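Side-chain contacts in type I modular polyketide synthase (Streptomyces albus subsp. albus, PDB 6IYT), which probably selects an ethylmalonyl-type extender unit from coenzyme A and passes it to an acyl carrier protein through its acyltransferase domain during salinomycin assembly: residues A[135-138]-A[139-143]; A[164-167]-A[168-172]; A[366-369]-A[370-374]; A[400-403]-A[404-408]. One frame throughout, in Å; residues are numbered along the deposited sequence.

Contact 1 (A[135-138]-A[139-143])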
loop_
_atom_site.group_PDB
_atom_site.type_symbol
_atom_site.label_atom_id
_atom_site.label_comp_id
_atom_site.label_asym_id
_atom_site.label_seq_id
_atom_site.Cartn_x
_atom_site.Cartn_y
_atom_site.Cartn_z
ATOM N N MET A 135 -2.583 3.779 -13.309
ATOM C CA MET A 135 -2.057 4.086 -11.955
ATOM C C MET A 135 -0.804 4.982 -12.010
ATOM O O MET A 135 0.018 4.873 -12.926
ATOM C CB MET A 135 -1.723 2.788 -11.190
ATOM C CG MET A 135 -0.561 2.000 -11.783
ATOM S SD MET A 135 -0.267 0.499 -10.842
ATOM C CE MET A 135 0.475 1.173 -9.375
ATOM N N ALA A 136 -0.696 5.872 -11.028
ATOM C CA ALA A 136 0.500 6.716 -10.778
ATOM C C ALA A 136 0.605 7.961 -11.644
ATOM O O ALA A 136 1.306 8.886 -11.289
ATOM C CB ALA A 136 1.792 5.912 -10.862
ATOM N N VAL A 137 -0.046 7.954 -12.803
ATOM C CA VAL A 137 0.072 9.064 -13.742
ATOM C C VAL A 137 -0.393 10.374 -13.101
ATOM O O VAL A 137 0.272 11.369 -13.179
ATOM C CB VAL A 137 -0.745 8.821 -15.039
ATOM C CG1 VAL A 137 -0.625 10.029 -15.962
ATOM C CG2 VAL A 137 -0.265 7.573 -15.736
ATOM N N GLU A 138 -1.550 10.355 -12.480
ATOM C CA GLU A 138 -2.132 11.580 -11.981
ATOM C C GLU A 138 -1.347 12.062 -10.781
ATOM O O GLU A 138 -1.137 13.253 -10.617
ATOM C CB GLU A 138 -3.595 11.387 -11.610
ATOM C CG GLU A 138 -4.280 12.684 -11.223
ATOM C CD GLU A 138 -5.741 12.486 -10.836
ATOM O OE1 GLU A 138 -6.340 13.446 -10.262
ATOM O OE2 GLU A 138 -6.253 11.341 -11.009
ATOM N N LEU A 139 -0.727 11.129 -10.056
ATOM C CA LEU A 139 0.080 11.519 -8.911
ATOM C C LEU A 139 1.474 12.052 -9.318
ATOM O O LEU A 139 1.931 13.048 -8.791
ATOM C CB LEU A 139 0.193 10.363 -7.913
ATOM C CG LEU A 139 0.595 10.765 -6.513
ATOM C CD1 LEU A 139 -0.373 11.792 -5.947
ATOM C CD2 LEU A 139 0.690 9.546 -5.612
ATOM N N LEU A 140 2.038 11.515 -10.402
ATOM C CA LEU A 140 3.211 12.099 -10.968
ATOM C C LEU A 140 2.952 13.552 -11.339
ATOM O O LEU A 140 3.815 14.390 -11.146
ATOM C CB LEU A 140 3.686 11.340 -12.199
ATOM C CG LEU A 140 4.369 9.963 -11.981
ATOM C CD1 LEU A 140 4.599 9.317 -13.327
ATOM C CD2 LEU A 140 5.665 10.054 -11.240
ATOM N N ASP A 141 1.768 13.830 -11.890
ATOM C CA ASP A 141 1.465 15.158 -12.417
ATOM C C ASP A 141 1.176 16.150 -11.333
ATOM O O ASP A 141 1.322 17.355 -11.539
ATOM C CB ASP A 141 0.277 15.094 -13.361
ATOM C CG ASP A 141 0.605 14.382 -14.651
ATOM O OD1 ASP A 141 1.790 14.358 -15.023
ATOM O OD2 ASP A 141 -0.328 13.825 -15.274
ATOM N N SER A 142 0.748 15.660 -10.167
ATOM C CA SER A 142 0.139 16.521 -9.157
ATOM C C SER A 142 0.913 16.577 -7.834
ATOM O O SER A 142 0.611 17.416 -6.984
ATOM C CB SER A 142 -1.287 16.076 -8.882
ATOM O OG SER A 142 -1.299 14.738 -8.396
ATOM N N SER A 143 1.923 15.710 -7.677
ATOM C CA SER A 143 2.724 15.645 -6.426
ATOM C C SER A 143 4.221 15.637 -6.714
ATOM O O SER A 143 4.792 14.592 -7.004
ATOM C CB SER A 143 2.348 14.371 -5.603
ATOM O OG SER A 143 3.166 14.243 -4.453
#
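Leu-140 N donates to Ala-136 O over 2.9 Å at a nearly straight 162°, and Asp-141 N follows on to Val-137 O at 3.2 Å, winding the chain into helix 137-142 with Ala-136 as its N-cap residue. The next carbonyl, Glu-138 O, is met by a side chain: Ser-142 OG donates to Glu-138 O at 2.7 Å, arriving 32° out of the carbonyl plane. A chi1 of 61° makes this possible, because it sets OG between the backbone N and the carbonyl carbon and swings it onto the turn before. Leu-140 leans its branch point over the first carbonyl, with CG 3.3 Å from Ala-136 O. Glu-138 runs fully extended, its side chain touching Pro-428.

This is a short connecting helix of the acyltransferase domain, and only Ser-143 separates it from helix 144-158: Ser-143 breaks the helical backbone, and its OG caps Phe-146 N at the start of the new helix. Leu-139 is buried between Leu-195 of helix 181-200 and Val-431 of helix 428-439, while Leu-140 faces Phe-146 and Phe-150.

Val-137 and Asp-141 stand side by side one turn apart, pointing the same way, with Val-137 CG1 3.9 Å from Asp-141 OD2. That carboxylate oxygen also sits 3.3 Å from Val-137 O, two acceptors that cannot bond to each other. Any repulsion there would probably be eased at the other oxygen, since Asp-141 OD1 forms a salt bridge with Arg-170 of helix 165-170.

Contact 2 (A[164-167]-A[168-172])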
loop_
_atom_site.group_PDB
_atom_site.type_symbol
_atom_site.label_atom_id
_atom_site.label_comp_id
_atom_site.label_asym_id
_atom_site.label_seq_id
_atom_site.Cartn_x
_atom_site.Cartn_y
_atom_site.Cartn_z
ATOM N N SER A 164 11.930 3.007 -20.140
ATOM C CA SER A 164 11.771 4.068 -19.124
ATOM C C SER A 164 10.539 3.766 -18.269
ATOM O O SER A 164 9.430 3.576 -18.806
ATOM C CB SER A 164 11.569 5.430 -19.820
ATOM O OG SER A 164 10.913 6.382 -18.940
ATOM N N VAL A 165 10.732 3.696 -16.953
ATOM C CA VAL A 165 9.632 3.401 -16.035
ATOM C C VAL A 165 8.501 4.431 -16.134
ATOM O O VAL A 165 7.305 4.061 -16.208
ATOM C CB VAL A 165 10.112 3.293 -14.571
ATOM C CG1 VAL A 165 8.961 2.866 -13.663
ATOM C CG2 VAL A 165 11.257 2.296 -14.465
ATOM N N GLU A 166 8.851 5.715 -16.156
ATOM C CA GLU A 166 7.823 6.747 -16.346
ATOM C C GLU A 166 7.066 6.595 -17.670
ATOM O O GLU A 166 5.810 6.698 -17.708
ATOM C CB GLU A 166 8.433 8.143 -16.259
ATOM C CG GLU A 166 7.404 9.248 -16.409
ATOM C CD GLU A 166 7.924 10.629 -16.021
ATOM O OE1 GLU A 166 9.172 10.828 -15.980
ATOM O OE2 GLU A 166 7.068 11.538 -15.836
ATOM N N SER A 167 7.786 6.312 -18.750
ATOM C CA SER A 167 7.115 6.172 -20.064
ATOM C C SER A 167 6.127 5.004 -20.035
ATOM O O SER A 167 5.068 5.055 -20.641
ATOM C CB SER A 167 8.124 5.963 -21.189
ATOM O OG SER A 167 8.967 7.084 -21.330
ATOM N N VAL A 168 6.538 3.907 -19.428
ATOM C CA VAL A 168 5.692 2.748 -19.338
ATOM C C VAL A 168 4.454 3.053 -18.503
ATOM O O VAL A 168 3.305 2.742 -18.900
ATOM C CB VAL A 168 6.470 1.529 -18.764
ATOM C CG1 VAL A 168 5.516 0.467 -18.274
ATOM C CG2 VAL A 168 7.367 0.944 -19.830
ATOM N N VAL A 169 4.669 3.732 -17.381
ATOM C CA VAL A 169 3.587 4.140 -16.523
ATOM C C VAL A 169 2.611 5.073 -17.235
ATOM O O VAL A 169 1.381 4.927 -17.098
ATOM C CB VAL A 169 4.140 4.808 -15.253
ATOM C CG1 VAL A 169 3.100 5.684 -14.591
ATOM C CG2 VAL A 169 4.635 3.736 -14.297
ATOM N N ARG A 170 3.144 5.951 -18.085
ATOM C CA ARG A 170 2.296 6.891 -18.849
ATOM C C ARG A 170 1.731 6.263 -20.152
ATOM O O ARG A 170 0.907 6.875 -20.840
ATOM C CB ARG A 170 3.085 8.150 -19.184
ATOM C CG ARG A 170 3.479 8.975 -17.968
ATOM C CD ARG A 170 4.140 10.269 -18.376
ATOM N NE ARG A 170 4.502 11.091 -17.227
ATOM C CZ ARG A 170 3.687 11.931 -16.608
ATOM N NH1 ARG A 170 4.129 12.634 -15.568
ATOM N NH2 ARG A 170 2.425 12.044 -16.979
ATOM N N GLY A 171 2.110 5.024 -20.438
ATOM C CA GLY A 171 1.651 4.335 -21.646
ATOM C C GLY A 171 2.081 5.030 -22.913
ATOM O O GLY A 171 1.279 5.163 -23.863
ATOM N N ALA A 172 3.286 5.568 -22.911
ATOM C CA ALA A 172 3.810 6.243 -24.073
ATOM C C ALA A 172 3.850 5.268 -25.263
ATOM O O ALA A 172 3.929 4.054 -25.088
ATOM C CB ALA A 172 5.191 6.792 -23.787
#
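Ser-164 starts the helix twice over: its carbonyl O takes Val-168 N at 3.0 Å, and its OG, as N-cap, accepts from Ser-167 N at 3.1 Å. Val-165 comes next. Its O receives Val-169 N at 2.9 Å, and its own side chain turns into the core against Phe-150 of helix 144-158 and Val-187 of helix 181-200, with only a loose touch on Val-169.

Glu-166 carries the main side-chain contact. CG lies anti to the backbone N (chi1 -178°) and the chain stays extended, so it runs alongside the equally stretched Arg-170 one turn on. A single oxygen does all the gripping: Glu-166 OE2 accepts from Arg-170 NE at 3.0 Å and from Arg-170 NH1 at 3.1 Å, side-on and within the guanidinium plane. NE comes to the anti side of the carboxylate, whose plane is turned 38° from that of the guanidinium.

Ser-167 closes the helix. Its O accepts from Ala-172 N at 2.9 Å in a Schellman motif, which Gly-171 permits by taking a positive phi of 62°, and Ala-172 CB folds back to 4.0 Å from Ser-167 CB. With NE and NH1 directed onto one oxygen, the guanidinium is fixed in rotation, and a second carboxylate, that of Asp-141 on helix 137-142, shares NH1; the positive charge is therefore probably well balanced.

Contact 3 (A[366-369]-A[370-374])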
loop_
_atom_site.group_PDB
_atom_site.type_symbol
_atom_site.label_atom_id
_atom_site.label_comp_id
_atom_site.label_asym_id
_atom_site.label_seq_id
_atom_site.Cartn_x
_atom_site.Cartn_y
_atom_site.Cartn_z
ATOM N N TRP A 366 16.175 -14.531 -0.965
ATOM C CA TRP A 366 15.321 -14.175 -2.066
ATOM C C TRP A 366 14.828 -15.394 -2.852
ATOM O O TRP A 366 13.686 -15.399 -3.305
ATOM C CB TRP A 366 15.971 -13.164 -2.972
ATOM C CG TRP A 366 16.182 -11.852 -2.298
ATOM C CD1 TRP A 366 17.381 -11.311 -1.924
ATOM C CD2 TRP A 366 15.169 -11.012 -1.736
ATOM N NE1 TRP A 366 17.183 -10.197 -1.163
ATOM C CE2 TRP A 366 15.832 -10.014 -0.983
ATOM C CE3 TRP A 366 13.777 -11.086 -1.679
ATOM C CZ2 TRP A 366 15.152 -9.045 -0.277
ATOM C CZ3 TRP A 366 13.081 -10.087 -0.989
ATOM C CH2 TRP A 366 13.768 -9.072 -0.321
ATOM N N PHE A 367 15.569 -16.509 -2.779
ATOM C CA PHE A 367 15.016 -17.762 -3.229
ATOM C C PHE A 367 13.865 -18.231 -2.329
ATOM O O PHE A 367 12.802 -18.553 -2.810
ATOM C CB PHE A 367 16.051 -18.857 -3.315
ATOM C CG PHE A 367 15.457 -20.194 -3.666
ATOM C CD1 PHE A 367 14.985 -20.425 -4.943
ATOM C CD2 PHE A 367 15.182 -21.114 -2.682
ATOM C CE1 PHE A 367 14.313 -21.608 -5.249
ATOM C CE2 PHE A 367 14.563 -22.339 -2.986
ATOM C CZ PHE A 367 14.115 -22.569 -4.273
ATOM N N GLU A 368 14.085 -18.257 -1.018
ATOM C CA GLU A 368 13.033 -18.678 -0.090
ATOM C C GLU A 368 11.805 -17.778 -0.221
ATOM O O GLU A 368 10.666 -18.249 -0.175
ATOM C CB GLU A 368 13.551 -18.646 1.340
ATOM C CG GLU A 368 14.635 -19.677 1.647
ATOM C CD GLU A 368 14.146 -21.100 1.520
ATOM O OE1 GLU A 368 13.103 -21.429 2.154
ATOM O OE2 GLU A 368 14.846 -21.913 0.839
ATOM N N ASN A 369 12.034 -16.484 -0.409
ATOM C CA ASN A 369 10.921 -15.537 -0.577
ATOM C C ASN A 369 9.999 -15.909 -1.747
ATOM O O ASN A 369 8.779 -15.796 -1.625
ATOM C CB ASN A 369 11.462 -14.135 -0.732
ATOM C CG ASN A 369 10.438 -13.161 -1.253
ATOM O OD1 ASN A 369 10.286 -12.993 -2.493
ATOM N ND2 ASN A 369 9.825 -12.433 -0.360
ATOM N N CYS A 370 10.553 -16.433 -2.846
ATOM C CA CYS A 370 9.703 -16.805 -3.966
ATOM C C CYS A 370 9.298 -18.268 -3.993
ATOM O O CYS A 370 8.354 -18.626 -4.667
ATOM C CB CYS A 370 10.301 -16.385 -5.280
ATOM S SG CYS A 370 11.774 -17.259 -5.789
ATOM N N ARG A 371 9.885 -19.070 -3.118
ATOM C CA ARG A 371 9.544 -20.508 -3.031
ATOM C C ARG A 371 8.527 -20.817 -1.972
ATOM O O ARG A 371 7.623 -21.641 -2.187
ATOM C CB ARG A 371 10.819 -21.337 -2.800
ATOM C CG ARG A 371 10.558 -22.809 -2.516
ATOM C CD ARG A 371 9.956 -23.534 -3.708
ATOM N NE ARG A 371 9.582 -24.927 -3.390
ATOM C CZ ARG A 371 8.412 -25.313 -2.860
ATOM N NH1 ARG A 371 8.163 -26.615 -2.702
ATOM N NH2 ARG A 371 7.500 -24.435 -2.463
ATOM N N ARG A 372 8.681 -20.233 -0.805
ATOM C CA ARG A 372 7.816 -20.571 0.324
ATOM C C ARG A 372 6.484 -19.862 0.219
ATOM O O ARG A 372 6.431 -18.699 -0.175
ATOM C CB ARG A 372 8.479 -20.209 1.621
ATOM C CG ARG A 372 9.849 -20.846 1.796
ATOM C CD ARG A 372 9.767 -22.183 2.538
ATOM N NE ARG A 372 9.524 -23.315 1.652
ATOM C CZ ARG A 372 10.484 -23.997 1.015
ATOM N NH1 ARG A 372 10.175 -25.066 0.285
ATOM N NH2 ARG A 372 11.740 -23.604 1.089
ATOM N N PRO A 373 5.424 -20.509 0.693
ATOM C CA PRO A 373 4.151 -19.796 0.951
ATOM C C PRO A 373 4.341 -18.574 1.818
ATOM O O PRO A 373 5.193 -18.558 2.720
ATOM C CB PRO A 373 3.286 -20.852 1.680
ATOM C CG PRO A 373 4.260 -21.876 2.172
ATOM C CD PRO A 373 5.372 -21.905 1.160
ATOM N N VAL A 374 3.575 -17.548 1.533
ATOM C CA VAL A 374 3.648 -16.291 2.268
ATOM C C VAL A 374 2.853 -16.425 3.569
ATOM O O VAL A 374 1.615 -16.473 3.557
ATOM C CB VAL A 374 3.093 -15.129 1.415
ATOM C CG1 VAL A 374 3.399 -13.780 2.074
ATOM C CG2 VAL A 374 3.682 -15.161 0.013
HETATM O O HOH W 1 7.407 -16.089 0.745
#
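The Phe-367 ring carries Arg-371 CB over one face, 4.1 Å from the ring centroid in a CH-pi contact, while Cys-370 SG stands obliquely to the same ring at 5.4 Å from its centroid; the ring also stacks with His-328. Arg-371 then leads away, its guanidinium turned 82° from the ring, and Arg-372 NH1 lies over the centre of that guanidinium, 3.6 Å above its plane. Arg-372 in turn has Arg-371 CG against one face of its guanidinium and Glu-368 OE1 at the edge, in plane. There Arg-372 NH2 donates to Glu-368 OE1 at 2.8 Å and 154°, a salt bridge that meets the oxygen on its syn side. Both partners reach it by bending, Glu-368 at chi2 (-64°) and Arg-372 at chi2 and chi3. Each arginine of the pair has its own carboxylate, since Arg-371 NE is bridged to Asp-325; that probably eases the closeness of two cations.

Here helix 363-371 ends and the chain turns toward strand 374-375, beside what is probably the active site. Asn-369 is directed there: OD1 takes a bond from Arg-238, and ND2 donates to Glu-216 and to the carbonyl of Ser-213, the central residue of a likely nucleophile elbow. Arg-372 O is joined to His-320 ND1, consistent with the Ser-His pair of this acyltransferase family.

The backbone bonds of the last turn are mostly weak, but Arg-372 N reaches Glu-368 O at 2.9 Å and nearly straight. A water spans the exit, donating to Asn-369 O at 2.8 Å and to Arg-372 O at 2.9 Å.

Contact 4 (A[400-403]-A[404-408])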
loop_
_atom_site.group_PDB
_atom_site.type_symbol
_atom_site.label_atom_id
_atom_site.label_comp_id
_atom_site.label_asym_id
_atom_site.label_seq_id
_atom_site.Cartn_x
_atom_site.Cartn_y
_atom_site.Cartn_z
ATOM N N LEU A 400 -4.307 -6.032 0.943
ATOM C CA LEU A 400 -4.109 -6.773 2.188
ATOM C C LEU A 400 -4.818 -6.152 3.398
ATOM O O LEU A 400 -4.857 -6.744 4.463
ATOM C CB LEU A 400 -2.610 -6.933 2.470
ATOM C CG LEU A 400 -1.856 -7.751 1.433
ATOM C CD1 LEU A 400 -0.337 -7.712 1.682
ATOM C CD2 LEU A 400 -2.367 -9.169 1.400
ATOM N N THR A 401 -5.425 -4.992 3.217
ATOM C CA THR A 401 -6.101 -4.317 4.331
ATOM C C THR A 401 -7.284 -5.145 4.836
ATOM O O THR A 401 -7.490 -5.262 6.051
ATOM C CB THR A 401 -6.633 -2.924 3.930
ATOM O OG1 THR A 401 -7.353 -3.044 2.731
ATOM C CG2 THR A 401 -5.471 -1.884 3.756
ATOM N N TYR A 402 -8.005 -5.780 3.927
ATOM C CA TYR A 402 -9.150 -6.634 4.332
ATOM C C TYR A 402 -8.674 -7.777 5.229
ATOM O O TYR A 402 -9.225 -8.007 6.309
ATOM C CB TYR A 402 -9.857 -7.193 3.112
ATOM C CG TYR A 402 -11.082 -8.009 3.454
ATOM C CD1 TYR A 402 -12.271 -7.388 3.814
ATOM C CD2 TYR A 402 -11.036 -9.408 3.472
ATOM C CE1 TYR A 402 -13.408 -8.124 4.096
ATOM C CE2 TYR A 402 -12.170 -10.152 3.748
ATOM C CZ TYR A 402 -13.359 -9.497 4.043
ATOM O OH TYR A 402 -14.483 -10.219 4.360
ATOM N N GLY A 403 -7.575 -8.398 4.836
ATOM C CA GLY A 403 -6.980 -9.480 5.612
ATOM C C GLY A 403 -6.451 -9.031 6.962
ATOM O O GLY A 403 -6.563 -9.746 7.937
ATOM N N ILE A 404 -5.881 -7.834 7.022
ATOM C CA ILE A 404 -5.402 -7.309 8.262
ATOM C C ILE A 404 -6.564 -7.103 9.245
ATOM O O ILE A 404 -6.479 -7.500 10.394
ATOM C CB ILE A 404 -4.632 -5.982 8.060
ATOM C CG1 ILE A 404 -3.342 -6.262 7.277
ATOM C CG2 ILE A 404 -4.303 -5.339 9.394
ATOM C CD1 ILE A 404 -2.721 -5.024 6.666
ATOM N N SER A 405 -7.637 -6.443 8.793
ATOM C CA SER A 405 -8.823 -6.223 9.661
ATOM C C SER A 405 -9.432 -7.548 10.120
ATOM O O SER A 405 -9.730 -7.729 11.311
ATOM C CB SER A 405 -9.885 -5.408 8.923
ATOM O OG SER A 405 -9.326 -4.204 8.482
ATOM N N GLU A 406 -9.590 -8.472 9.184
ATOM C CA GLU A 406 -10.154 -9.832 9.502
ATOM C C GLU A 406 -9.315 -10.563 10.570
ATOM O O GLU A 406 -9.847 -11.199 11.511
ATOM C CB GLU A 406 -10.185 -10.670 8.228
ATOM C CG GLU A 406 -11.564 -10.903 7.644
ATOM C CD GLU A 406 -11.605 -12.141 6.744
ATOM O OE1 GLU A 406 -10.589 -12.898 6.697
ATOM O OE2 GLU A 406 -12.631 -12.343 6.064
ATOM N N THR A 407 -7.998 -10.499 10.423
ATOM C CA THR A 407 -7.092 -11.067 11.419
ATOM C C THR A 407 -7.207 -10.350 12.762
ATOM O O THR A 407 -7.267 -10.990 13.812
ATOM C CB THR A 407 -5.633 -10.997 10.929
ATOM O OG1 THR A 407 -5.501 -11.699 9.682
ATOM C CG2 THR A 407 -4.680 -11.574 11.951
ATOM N N SER A 408 -7.216 -9.013 12.746
ATOM C CA SER A 408 -7.358 -8.252 13.997
ATOM C C SER A 408 -8.680 -8.618 14.726
ATOM O O SER A 408 -8.699 -8.751 15.936
ATOM C CB SER A 408 -7.292 -6.756 13.748
ATOM O OG SER A 408 -8.510 -6.267 13.248
#
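With its CG opposite the backbone N (chi1 -177°), Tyr-402 stands its ring out from the helix, tilted toward Glu-406, which answers with an unusual chi1 of -108°, well away from a staggered position. The two side chains cross at a slant, ring and carboxylate planes 51° apart. Glu-406 OE2 comes to the ring obliquely, nearest Tyr-402 CE2 at 3.2 Å. The other oxygen is engaged elsewhere: Glu-406 OE1 accepts from the backbone N of Arg-285, and that pull across to a neighbouring loop may be what holds the strained torsion.

A second grip lies on a different side of the helix. Thr-407 OG1, set beside its own backbone N, donates to Gly-403 O at 2.8 Å, and Thr-407 N donates to the same oxygen at 3.0 Å. The two donors come from opposite faces of the carbonyl plane, so one buried oxygen is held by two bonds from a single residue. Within 404-408, Ser-408 OG donates to Ser-405 O, three residues back, at 2.7 Å. Ile-404 sets CG1 against Leu-400 O, 3.2 Å away, the oxygen that also accepts from Ile-404 N at 3.0 Å.

Ile-404 packs on Phe-391 and Ala-417, Thr-407 on Val-380 of helix 376-385. Helix 401-411 is the connecting helix of a beta-alpha-beta crossover, carrying the chain from strand 388-393 to its parallel neighbour 416-418 in the alpha/beta core of the acyltransferase.

In the fold
All four are local contacts along short helical segments within the acyltransferase domain, met in order along the chain. Contacts 1 and 2 are neighbours, centres about 12 Å apart, and their helices, 137-142 and 165-170, touch through a salt bridge and valine packing, both resting on helix 181-200. Contacts 3 and 4 stand apart from them, with centres about 28 to 32 Å away. Those two are about 22 Å apart between centres and about 7 Å at nearest atoms; contact 3 leads into strand 374-375 of the mixed sheet, contact 4 backs the parallel sheet. Both have a side chain near the likely nucleophile elbow at Ser-213, whereas contacts 1 and 2 lie among the helices packed on 181-200.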